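Local coordinates for putative isochorismatase (PDB 3OQP), which probably acts as a hydrolase of the isochorismatase and nicotinamidase-related family, at the interface of chains A and B. Coordinates in Å, arbitrary orientation; residue numbers count along the deposited sequence, not the author numbering. Chains: chain A/B, Putative isochorismatase.

Contact 1: the interface of chains A and B. Residues chain A 149-151, 154-156; chain B 167-168, 171, 200, 204.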
loop_
_atom_site.group_PDB
_atom_site.type_symbol
_atom_site.label_atom_id
_atom_site.label_comp_id
_atom_site.label_asym_id
_atom_site.label_seq_id
_atom_site.Cartn_x
_atom_site.Cartn_y
_atom_site.Cartn_z
ATOM N N TYR A 149 -4.429 -2.499 -14.949
ATOM C CA TYR A 149 -4.105 -1.104 -15.168
ATOM C C TYR A 149 -2.956 -1.016 -16.207
ATOM O O TYR A 149 -2.007 -1.835 -16.203
ATOM C CB TYR A 149 -3.512 -0.445 -13.914
ATOM C CG TYR A 149 -4.451 -0.126 -12.781
ATOM C CD1 TYR A 149 -5.758 0.209 -12.969
ATOM C CD2 TYR A 149 -3.942 0.034 -11.513
ATOM C CE1 TYR A 149 -6.574 0.589 -11.906
ATOM C CE2 TYR A 149 -4.753 0.426 -10.423
ATOM C CZ TYR A 149 -6.071 0.700 -10.635
ATOM O OH TYR A 149 -6.857 1.029 -9.555
ATOM N N GLU A 150 -3.054 -0.019 -17.045
ATOM C CA GLU A 150 -1.944 0.373 -17.883
ATOM C C GLU A 150 -1.877 1.888 -17.901
ATOM O O GLU A 150 -2.874 2.560 -18.155
ATOM C CB GLU A 150 -2.065 -0.211 -19.309
ATOM C CG GLU A 150 -0.760 -0.054 -20.090
ATOM C CD GLU A 150 -0.733 -0.807 -21.423
ATOM O OE1 GLU A 150 -1.748 -1.458 -21.790
ATOM O OE2 GLU A 150 0.319 -0.706 -22.085
ATOM N N ASN A 151 -0.725 2.438 -17.630
ATOM C CA ASN A 151 -0.557 3.875 -17.564
ATOM C C ASN A 151 0.913 4.195 -17.903
ATOM O O ASN A 151 1.642 3.337 -18.378
ATOM C CB ASN A 151 -1.041 4.452 -16.216
ATOM C CG ASN A 151 -0.377 3.830 -15.023
ATOM O OD1 ASN A 151 0.832 3.582 -15.021
ATOM N ND2 ASN A 151 -1.174 3.592 -13.977
ATOM N N GLY A 154 3.591 1.650 -16.724
ATOM C CA GLY A 154 3.619 0.299 -17.282
ATOM C C GLY A 154 2.269 -0.378 -17.232
ATOM O O GLY A 154 1.240 0.256 -17.123
ATOM N N PHE A 155 2.279 -1.682 -17.438
ATOM C CA PHE A 155 1.106 -2.515 -17.443
ATOM C C PHE A 155 1.204 -3.511 -16.299
ATOM O O PHE A 155 2.294 -4.094 -16.042
ATOM C CB PHE A 155 1.030 -3.311 -18.775
ATOM C CG PHE A 155 -0.046 -4.356 -18.784
ATOM C CD1 PHE A 155 -1.313 -4.034 -19.118
ATOM C CD2 PHE A 155 0.202 -5.629 -18.322
ATOM C CE1 PHE A 155 -2.333 -4.990 -19.062
ATOM C CE2 PHE A 155 -0.816 -6.593 -18.286
ATOM C CZ PHE A 155 -2.043 -6.258 -18.646
ATOM N N ALA A 156 0.064 -3.792 -15.646
ATOM C CA ALA A 156 -0.016 -4.931 -14.708
ATOM C C ALA A 156 -1.429 -5.497 -14.795
ATOM O O ALA A 156 -2.412 -4.733 -14.753
ATOM C CB ALA A 156 0.273 -4.478 -13.282
ATOM N N VAL B 167 2.844 0.924 -11.132
ATOM C CA VAL B 167 1.633 1.135 -11.877
ATOM C C VAL B 167 0.467 1.563 -10.976
ATOM O O VAL B 167 -0.279 2.487 -11.320
ATOM C CB VAL B 167 1.297 -0.113 -12.714
ATOM C CG1 VAL B 167 -0.039 0.066 -13.416
ATOM C CG2 VAL B 167 2.425 -0.356 -13.761
ATOM N N VAL B 168 0.283 0.898 -9.843
ATOM C CA VAL B 168 -0.775 1.313 -8.916
ATOM C C VAL B 168 -0.525 2.713 -8.332
ATOM O O VAL B 168 -1.477 3.538 -8.277
ATOM C CB VAL B 168 -0.905 0.283 -7.761
ATOM C CG1 VAL B 168 -1.742 0.807 -6.624
ATOM C CG2 VAL B 168 -1.448 -1.057 -8.319
ATOM N N SER B 171 -1.565 5.233 -10.858
ATOM C CA SER B 171 -3.024 5.277 -11.046
ATOM C C SER B 171 -3.757 6.170 -10.073
ATOM O O SER B 171 -4.855 6.609 -10.361
ATOM C CB SER B 171 -3.660 3.901 -10.913
ATOM O OG SER B 171 -3.751 3.509 -9.543
ATOM N N SER B 200 -6.468 4.282 -16.334
ATOM C CA SER B 200 -5.527 3.184 -16.233
ATOM C C SER B 200 -6.271 1.890 -16.595
ATOM O O SER B 200 -5.737 0.988 -17.261
ATOM C CB SER B 200 -4.953 3.127 -14.807
ATOM O OG SER B 200 -4.042 4.190 -14.556
ATOM N N ALA B 204 -5.825 -0.744 -20.093
ATOM C CA ALA B 204 -5.548 -2.164 -19.950
ATOM C C ALA B 204 -6.632 -3.011 -20.599
ATOM O O ALA B 204 -6.348 -4.045 -21.219
ATOM C CB ALA B 204 -5.422 -2.532 -18.445
HETATM O O HOH W 1 -5.325 2.189 -7.736
#
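A:Tyr149 and A:Asn151 lie against B:Val167, B:Ser171 and B:Ser200 in a two-fold symmetric interface that fits a short strand of one subunit between two helices of its twin; the deposited dimer is plausibly the biological one. The A:Tyr149 ring presents one face to chain B. B:Ser171 CB sits 3.7 Å above that plane, toward the rim near CE2, and B:Ser200 CB approaches from the same side near CD1 at 3.5 Å. Alongside the ring's stem, CB of A:Tyr149 packs on B:Val167 CG1, the branch anti to the backbone N. The other methyl, B:Val167 CG2, points at the backbone of A:Gly154. CG of A:Asn151 stands between its own backbone N and carbonyl carbon (chi1 56°), which turns the amide toward chain B. Its ND2 is then a double donor, 3.0 Å from the B:Val167 carbonyl O and 3.0 Å from the B:Ser200 hydroxyl OG. Both acceptors lie nearly in the amide plane and both bonds are almost straight, so together they fix the rotation of the amide. Backbone pairing adds A:Glu150 N to B:Ser200 O at 2.9 Å. At the far tip, a water bridges the phenol OH of A:Tyr149 and B:Ser171 OG. The chain A residues belong to the adjacent strands 149-151 and 154-156, the chain B residues to helices 158-173 and 197-205.

Contact 2: the interface of chains A and B. Residues chain A 167, 199-201, 203-204; chain B 148-150.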
loop_
_atom_site.group_PDB
_atom_site.type_symbol
_atom_site.label_atom_id
_atom_site.label_comp_id
_atom_site.label_asym_id
_atom_site.label_seq_id
_atom_site.Cartn_x
_atom_site.Cartn_y
_atom_site.Cartn_z
ATOM N N VAL A 167 0.777 -11.268 -1.509
ATOM C CA VAL A 167 2.081 -11.696 -1.010
ATOM C C VAL A 167 2.791 -10.654 -0.121
ATOM O O VAL A 167 3.291 -10.917 0.954
ATOM C CB VAL A 167 2.962 -12.159 -2.208
ATOM C CG1 VAL A 167 4.353 -12.434 -1.759
ATOM C CG2 VAL A 167 2.297 -13.400 -2.912
ATOM N N ALA A 199 11.591 -14.167 6.394
ATOM C CA ALA A 199 11.183 -15.506 5.928
ATOM C C ALA A 199 10.739 -15.437 4.496
ATOM O O ALA A 199 10.999 -16.285 3.697
ATOM C CB ALA A 199 10.044 -16.026 6.797
ATOM N N SER A 200 9.993 -14.389 4.135
ATOM C CA SER A 200 9.456 -14.309 2.799
ATOM C C SER A 200 10.542 -14.144 1.774
ATOM O O SER A 200 10.496 -14.744 0.677
ATOM C CB SER A 200 8.481 -13.129 2.661
ATOM O OG SER A 200 7.280 -13.326 3.401
ATOM N N ASN A 201 11.516 -13.308 2.070
ATOM C CA ASN A 201 12.587 -13.117 1.125
ATOM C C ASN A 201 13.532 -14.312 1.088
ATOM O O ASN A 201 13.947 -14.720 0.009
ATOM C CB ASN A 201 13.347 -11.831 1.445
ATOM C CG ASN A 201 14.539 -11.594 0.546
ATOM O OD1 ASN A 201 15.675 -11.566 1.030
ATOM N ND2 ASN A 201 14.312 -11.441 -0.759
ATOM N N LYS A 203 12.755 -17.494 1.573
ATOM C CA LYS A 203 12.114 -18.582 0.863
ATOM C C LYS A 203 12.249 -18.375 -0.642
ATOM O O LYS A 203 12.553 -19.320 -1.416
ATOM C CB LYS A 203 10.656 -18.709 1.295
ATOM C CG LYS A 203 9.998 -20.036 0.893
ATOM C CD LYS A 203 8.585 -20.138 1.441
ATOM C CE LYS A 203 7.943 -21.506 1.250
ATOM N NZ LYS A 203 6.461 -21.412 1.416
ATOM N N ALA A 204 12.049 -17.147 -1.109
ATOM C CA ALA A 204 12.173 -16.875 -2.536
ATOM C C ALA A 204 13.620 -17.046 -2.993
ATOM O O ALA A 204 13.885 -17.591 -4.060
ATOM C CB ALA A 204 11.701 -15.433 -2.847
ATOM N N PRO B 148 12.307 -10.198 -3.995
ATOM C CA PRO B 148 11.274 -11.226 -4.164
ATOM C C PRO B 148 10.775 -11.767 -2.860
ATOM O O PRO B 148 11.533 -11.783 -1.840
ATOM C CB PRO B 148 12.035 -12.339 -4.952
ATOM C CG PRO B 148 13.494 -12.253 -4.440
ATOM C CD PRO B 148 13.664 -10.700 -4.317
ATOM N N TYR B 149 9.520 -12.261 -2.870
ATOM C CA TYR B 149 8.915 -12.852 -1.709
ATOM C C TYR B 149 8.257 -14.173 -2.081
ATOM O O TYR B 149 7.684 -14.296 -3.159
ATOM C CB TYR B 149 7.829 -11.958 -1.118
ATOM C CG TYR B 149 8.233 -10.739 -0.390
ATOM C CD1 TYR B 149 9.424 -10.593 0.292
ATOM C CD2 TYR B 149 7.311 -9.709 -0.265
ATOM C CE1 TYR B 149 9.734 -9.470 1.049
ATOM C CE2 TYR B 149 7.598 -8.494 0.430
ATOM C CZ TYR B 149 8.823 -8.416 1.104
ATOM O OH TYR B 149 9.106 -7.278 1.817
ATOM N N GLU B 150 8.322 -15.135 -1.167
ATOM C CA GLU B 150 7.466 -16.320 -1.208
ATOM C C GLU B 150 7.001 -16.639 0.186
ATOM O O GLU B 150 7.833 -16.783 1.108
ATOM C CB GLU B 150 8.221 -17.519 -1.832
ATOM C CG GLU B 150 7.344 -18.743 -1.962
ATOM C CD GLU B 150 8.006 -19.922 -2.669
ATOM O OE1 GLU B 150 9.051 -19.748 -3.346
ATOM O OE2 GLU B 150 7.479 -21.051 -2.458
#
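A:Ser200 CB sits above the plane of the B:Tyr149 phenol ring but beyond its CG-CD1 edge, 3.6 Å from CD1. Near the ring's stem, A:Val167 and B:Tyr149 run past each other in opposite directions, A:Val167 CG1 resting on the tyrosine CB. A second flat group, the carboxamide of A:Asn201, works through its edge: ND2 donates to the B:Pro148 carbonyl O at 3.0 Å. The bond is nearly straight (173° at the hydrogen), and the acceptor stays close to the amide plane while the donor lies in the carbonyl plane. CG of A:Asn201 is anti to the backbone N (chi1 177°), which carries the amide out to the proline. One helical turn on, A:Ala204 CB packs against the B:Pro148 ring, 3.8 Å from the proline CB. The B:Glu150 N donates to A:Ser200 O at 2.9 Å, tying strand to helix. Beyond it, the extended side chains of A:Lys203 and B:Glu150 cross at about a right angle, A:Lys203 CD lying 3.9 Å from B:Glu150 CG. A:Lys203 NZ stays 4.0 Å from B:Glu150 OE2, not a salt bridge, though the opposite charges may attract weakly. The site sets one side of the C-terminal helix 197-208 of chain A against strand 149-151 of chain B and the loop residue before it.

Contact 3: the interface of chains A and B. Residues chain A 166-168, 170-171, 200; chain B 149, 151, 153, 156.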
loop_
_atom_site.group_PDB
_atom_site.type_symbol
_atom_site.label_atom_id
_atom_site.label_comp_id
_atom_site.label_asym_id
_atom_site.label_seq_id
_atom_site.Cartn_x
_atom_site.Cartn_y
_atom_site.Cartn_z
ATOM N N SER A 166 -1.320 -9.570 -2.268
ATOM C CA SER A 166 -1.559 -10.636 -1.322
ATOM C C SER A 166 -0.252 -11.103 -0.676
ATOM O O SER A 166 -0.186 -11.291 0.519
ATOM C CB SER A 166 -2.215 -11.837 -2.020
ATOM O OG SER A 166 -3.512 -11.512 -2.493
ATOM N N VAL A 167 0.777 -11.268 -1.509
ATOM C CA VAL A 167 2.081 -11.696 -1.010
ATOM C C VAL A 167 2.791 -10.654 -0.121
ATOM O O VAL A 167 3.291 -10.917 0.954
ATOM C CB VAL A 167 2.962 -12.159 -2.208
ATOM C CG1 VAL A 167 4.353 -12.434 -1.759
ATOM C CG2 VAL A 167 2.297 -13.400 -2.912
ATOM N N VAL A 168 2.697 -9.389 -0.558
ATOM C CA VAL A 168 3.249 -8.303 0.241
ATOM C C VAL A 168 2.490 -8.151 1.553
ATOM O O VAL A 168 3.081 -8.002 2.614
ATOM C CB VAL A 168 3.280 -6.999 -0.547
ATOM C CG1 VAL A 168 3.628 -5.777 0.335
ATOM C CG2 VAL A 168 4.303 -7.067 -1.680
ATOM N N GLN A 170 0.932 -10.489 3.219
ATOM C CA GLN A 170 1.330 -11.633 4.072
ATOM C C GLN A 170 2.705 -11.449 4.674
ATOM O O GLN A 170 2.971 -11.931 5.788
ATOM C CB GLN A 170 1.179 -12.945 3.324
ATOM C CG GLN A 170 1.544 -14.165 4.120
ATOM C CD GLN A 170 0.613 -14.472 5.269
ATOM O OE1 GLN A 170 -0.431 -13.868 5.388
ATOM N NE2 GLN A 170 0.985 -15.402 6.126
ATOM N N SER A 171 3.586 -10.761 3.976
ATOM C CA SER A 171 4.974 -10.571 4.453
ATOM C C SER A 171 5.076 -9.639 5.644
ATOM O O SER A 171 6.129 -9.688 6.313
ATOM C CB SER A 171 5.894 -10.017 3.374
ATOM O OG SER A 171 5.583 -8.636 3.113
ATOM N N SER A 200 9.993 -14.389 4.135
ATOM C CA SER A 200 9.456 -14.309 2.799
ATOM C C SER A 200 10.542 -14.144 1.774
ATOM O O SER A 200 10.496 -14.744 0.677
ATOM C CB SER A 200 8.481 -13.129 2.661
ATOM O OG SER A 200 7.280 -13.326 3.401
ATOM N N TYR B 149 9.520 -12.261 -2.870
ATOM C CA TYR B 149 8.915 -12.852 -1.709
ATOM C C TYR B 149 8.257 -14.173 -2.081
ATOM O O TYR B 149 7.684 -14.296 -3.159
ATOM C CB TYR B 149 7.829 -11.958 -1.118
ATOM C CG TYR B 149 8.233 -10.739 -0.390
ATOM C CD1 TYR B 149 9.424 -10.593 0.292
ATOM C CD2 TYR B 149 7.311 -9.709 -0.265
ATOM C CE1 TYR B 149 9.734 -9.470 1.049
ATOM C CE2 TYR B 149 7.598 -8.494 0.430
ATOM C CZ TYR B 149 8.823 -8.416 1.104
ATOM O OH TYR B 149 9.106 -7.278 1.817
ATOM N N ASN B 151 5.693 -16.751 0.359
ATOM C CA ASN B 151 5.126 -17.028 1.640
ATOM C C ASN B 151 3.809 -17.788 1.419
ATOM O O ASN B 151 3.541 -18.234 0.318
ATOM C CB ASN B 151 4.986 -15.724 2.488
ATOM C CG ASN B 151 4.141 -14.630 1.828
ATOM O OD1 ASN B 151 3.152 -14.950 1.151
ATOM N ND2 ASN B 151 4.629 -13.393 1.928
ATOM N N ALA B 153 0.921 -16.890 1.027
ATOM C CA ALA B 153 0.025 -16.239 0.086
ATOM C C ALA B 153 0.432 -16.405 -1.381
ATOM O O ALA B 153 -0.349 -16.167 -2.293
ATOM C CB ALA B 153 -0.136 -14.777 0.431
ATOM N N ALA B 156 6.009 -13.761 -5.572
ATOM C CA ALA B 156 6.148 -12.666 -6.545
ATOM C C ALA B 156 7.609 -12.213 -6.573
ATOM O O ALA B 156 8.278 -12.118 -5.541
ATOM C CB ALA B 156 5.243 -11.450 -6.187
HETATM O O HOH W 2 6.857 -6.237 2.634
#
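A:Val167 and A:Gln170 meet B:Ala153 in a small apolar centre on the helix surface. The B:Ala153 methyl CB lies 3.7 Å from A:Gln170 CB, with the A:Ser166 carbonyl O beside it, and A:Val167 CG2 faces the alanine backbone. Moving outward, the aliphatic stem of A:Gln170 bends at chi2 (68°), and its CG lies against the B:Asn151 amide, 3.5 Å from the amide carbon CG; the two amide planes stand 74° apart. That asparagine is held from both ends. Its ND2 donates to the A:Val167 carbonyl O at 3.0 Å, and also to the A:Ser200 hydroxyl OG at 3.0 Å, both nearly within the amide plane. Its OD1 receives the backbone N of B:Ala153 at 3.0 Å, an intrachain bond that fixes which way the amide is flipped. At the other rim, A:Ser171 CB covers part of a B:Tyr149 ring face near CE2. Its OG donates to A:Val168 O at 2.6 Å, and a water links this hydroxyl to the phenol OH of B:Tyr149. By giving A:Val167 O and A:Ser200 OG a common donor, the site couples two helices of one subunit to the strand and turn of the other, and so probably helps hold the deposited dimer together.

Contact 4: the interface of chains A and B. Residues chain A 132, 168, 171-173, 197; chain B 92, 118, 120-121, 125, 149.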
loop_
_atom_site.group_PDB
_atom_site.type_symbol
_atom_site.label_atom_id
_atom_site.label_comp_id
_atom_site.label_asym_id
_atom_site.label_seq_id
_atom_site.Cartn_x
_atom_site.Cartn_y
_atom_site.Cartn_z
ATOM N N HIS A 132 -0.616 0.727 11.211
ATOM C CA HIS A 132 0.180 1.766 11.864
ATOM C C HIS A 132 -0.545 2.388 13.054
ATOM O O HIS A 132 0.090 3.110 13.843
ATOM C CB HIS A 132 0.603 2.826 10.845
ATOM C CG HIS A 132 1.649 2.352 9.915
ATOM N ND1 HIS A 132 1.363 1.731 8.719
ATOM C CD2 HIS A 132 2.995 2.407 10.011
ATOM C CE1 HIS A 132 2.498 1.410 8.140
ATOM N NE2 HIS A 132 3.499 1.828 8.889
ATOM N N VAL A 168 2.697 -9.389 -0.558
ATOM C CA VAL A 168 3.249 -8.303 0.241
ATOM C C VAL A 168 2.490 -8.151 1.553
ATOM O O VAL A 168 3.081 -8.002 2.614
ATOM C CB VAL A 168 3.280 -6.999 -0.547
ATOM C CG1 VAL A 168 3.628 -5.777 0.335
ATOM C CG2 VAL A 168 4.303 -7.067 -1.680
ATOM N N SER A 171 3.586 -10.761 3.976
ATOM C CA SER A 171 4.974 -10.571 4.453
ATOM C C SER A 171 5.076 -9.639 5.644
ATOM O O SER A 171 6.129 -9.688 6.313
ATOM C CB SER A 171 5.894 -10.017 3.374
ATOM O OG SER A 171 5.583 -8.636 3.113
ATOM N N ARG A 172 4.090 -8.795 5.908
ATOM C CA ARG A 172 4.267 -7.775 6.902
ATOM C C ARG A 172 2.992 -7.187 7.487
ATOM O O ARG A 172 2.999 -6.818 8.662
ATOM C CB ARG A 172 5.108 -6.649 6.264
ATOM C CG ARG A 172 5.298 -5.415 7.147
ATOM C CD ARG A 172 6.177 -5.800 8.361
ATOM N NE ARG A 172 6.347 -4.715 9.353
ATOM C CZ ARG A 172 5.471 -4.392 10.308
ATOM N NH1 ARG A 172 4.271 -4.978 10.407
ATOM N NH2 ARG A 172 5.767 -3.445 11.187
ATOM N N PHE A 173 1.935 -7.022 6.678
ATOM C CA PHE A 173 0.836 -6.193 7.089
ATOM C C PHE A 173 -0.401 -6.925 7.616
ATOM O O PHE A 173 -1.151 -6.356 8.401
ATOM C CB PHE A 173 0.405 -5.285 5.922
ATOM C CG PHE A 173 1.485 -4.342 5.466
ATOM C CD1 PHE A 173 1.637 -3.155 6.098
ATOM C CD2 PHE A 173 2.419 -4.678 4.484
ATOM C CE1 PHE A 173 2.657 -2.285 5.749
ATOM C CE2 PHE A 173 3.406 -3.823 4.118
ATOM C CZ PHE A 173 3.532 -2.622 4.759
ATOM N N ILE A 197 9.081 -10.489 6.689
ATOM C CA ILE A 197 9.855 -10.103 5.510
ATOM C C ILE A 197 11.062 -10.959 5.300
ATOM O O ILE A 197 11.339 -11.371 4.177
ATOM C CB ILE A 197 10.254 -8.601 5.655
ATOM C CG1 ILE A 197 9.013 -7.735 5.424
ATOM C CG2 ILE A 197 11.314 -8.161 4.646
ATOM C CD1 ILE A 197 9.172 -6.209 5.702
ATOM N N PRO B 92 6.916 0.501 8.915
ATOM C CA PRO B 92 7.198 0.813 7.501
ATOM C C PRO B 92 7.080 2.302 7.154
ATOM O O PRO B 92 7.956 2.871 6.485
ATOM C CB PRO B 92 6.170 -0.036 6.780
ATOM C CG PRO B 92 6.013 -1.226 7.672
ATOM C CD PRO B 92 5.984 -0.627 9.038
HETATM N N MSE B 118 11.944 -0.173 0.821
HETATM C CA MSE B 118 11.479 -0.840 -0.384
HETATM C C MSE B 118 10.235 -0.208 -0.987
HETATM O O MSE B 118 9.398 0.315 -0.257
HETATM C CB MSE B 118 11.229 -2.350 -0.076
HETATM C CG MSE B 118 12.409 -3.048 0.465
HETATM SE SE MSE B 118 12.139 -4.918 0.882
HETATM C CE MSE B 118 11.289 -4.627 2.595
ATOM N N HIS B 120 7.464 -1.405 -2.014
ATOM C CA HIS B 120 6.215 -2.011 -1.631
ATOM C C HIS B 120 5.962 -2.036 -0.135
ATOM O O HIS B 120 4.927 -2.524 0.299
ATOM C CB HIS B 120 6.231 -3.458 -2.177
ATOM C CG HIS B 120 7.381 -4.277 -1.655
ATOM N ND1 HIS B 120 8.649 -4.253 -2.210
ATOM C CD2 HIS B 120 7.472 -4.996 -0.517
ATOM C CE1 HIS B 120 9.449 -4.993 -1.458
ATOM N NE2 HIS B 120 8.760 -5.478 -0.441
ATOM N N ASN B 121 6.891 -1.528 0.652
ATOM C CA ASN B 121 6.837 -1.626 2.105
ATOM C C ASN B 121 7.012 -0.236 2.704
ATOM O O ASN B 121 6.015 0.509 2.850
ATOM C CB ASN B 121 7.850 -2.705 2.587
ATOM C CG ASN B 121 7.632 -3.147 4.017
ATOM O OD1 ASN B 121 6.789 -3.981 4.267
ATOM N ND2 ASN B 121 8.345 -2.543 4.966
ATOM N N SER B 125 4.010 2.556 2.186
ATOM C CA SER B 125 3.339 2.981 3.416
ATOM C C SER B 125 3.491 4.463 3.710
ATOM O O SER B 125 2.520 5.119 4.116
ATOM C CB SER B 125 3.874 2.244 4.640
ATOM O OG SER B 125 3.611 0.871 4.539
ATOM N N TYR B 149 9.520 -12.261 -2.870
ATOM C CA TYR B 149 8.915 -12.852 -1.709
ATOM C C TYR B 149 8.257 -14.173 -2.081
ATOM O O TYR B 149 7.684 -14.296 -3.159
ATOM C CB TYR B 149 7.829 -11.958 -1.118
ATOM C CG TYR B 149 8.233 -10.739 -0.390
ATOM C CD1 TYR B 149 9.424 -10.593 0.292
ATOM C CD2 TYR B 149 7.311 -9.709 -0.265
ATOM C CE1 TYR B 149 9.734 -9.470 1.049
ATOM C CE2 TYR B 149 7.598 -8.494 0.430
ATOM C CZ TYR B 149 8.823 -8.416 1.104
ATOM O OH TYR B 149 9.106 -7.278 1.817
HETATM O O HOH W 3 6.857 -6.237 2.634
HETATM O O HOH W 4 8.774 -3.464 7.988
#
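A:Phe173, A:Arg172 and A:Ile197 close around B:Asn121, with the amide OD1 at the meeting point. CG of B:Asn121 is anti to the backbone N (chi1 -165°), which carries the amide out to chain A. A:Phe173 CE2 lies 3.4 Å from B:Asn121 OD1, the ring and amide planes 49° apart, while the A:Arg172 stem crosses the amide at about a right angle. A:Ile197 meets the asparagine tip to tip, its CD1 3.8 Å from CG, and the selenomethionine methyl CE of B:Met118 faces the same isoleucine. B:Pro92 fits among A:His132, A:Arg172 and A:Phe173: its CD is 3.5 Å from the histidine NE2, and its CB lies at the edge of that ring, in plane. A:Val168 CG1 touches the B:His120 carbonyl O. Direct polar bonds between the chains are replaced here by water. The water held by A:Ser171 OG and B:Tyr149 OH also reaches B:Asn121 OD1 at 2.8 Å, and another, more loosely held, joins A:Arg172 NE to B:Asn121 ND2. In the second shell, B:His120 NE2 donates to B:Tyr149 OH at 2.9 Å, nearly in the imidazole plane, fixing the phenol's position. CG of A:Arg172 sits over the centre of the A:Phe173 ring and backs it. B:Asn121 directly precedes B:Cys122, the family's nucleophilic cysteine, modelled as 3-sulfinoalanine, so the partner subunit borders the loop leading into it. B:Ser125 OG donates to B:Asn121 O at 3.0 Å from 37° above the carbonyl plane.

Contacts 2, 3 and 4 form one continuous patch: the C-alpha centres of contacts 2 and 3 are about 6 Å apart, those of contacts 3 and 4 about 9 Å, and those of contacts 2 and 4 about 11 Å. B:Tyr149 belongs to all three, while A:Val167 and A:Ser200 join contacts 2 and 3, and A:Val168 and A:Ser171 join contacts 3 and 4. Contact 1, whose centre is 21 to 24 Å from the others, is the chain-exchanged counterpart of much of contacts 2 and 3. The symmetry thus repeats the strand-to-helix docking, and contact 4 carries it to the loop that leads into the nucleophilic cysteine.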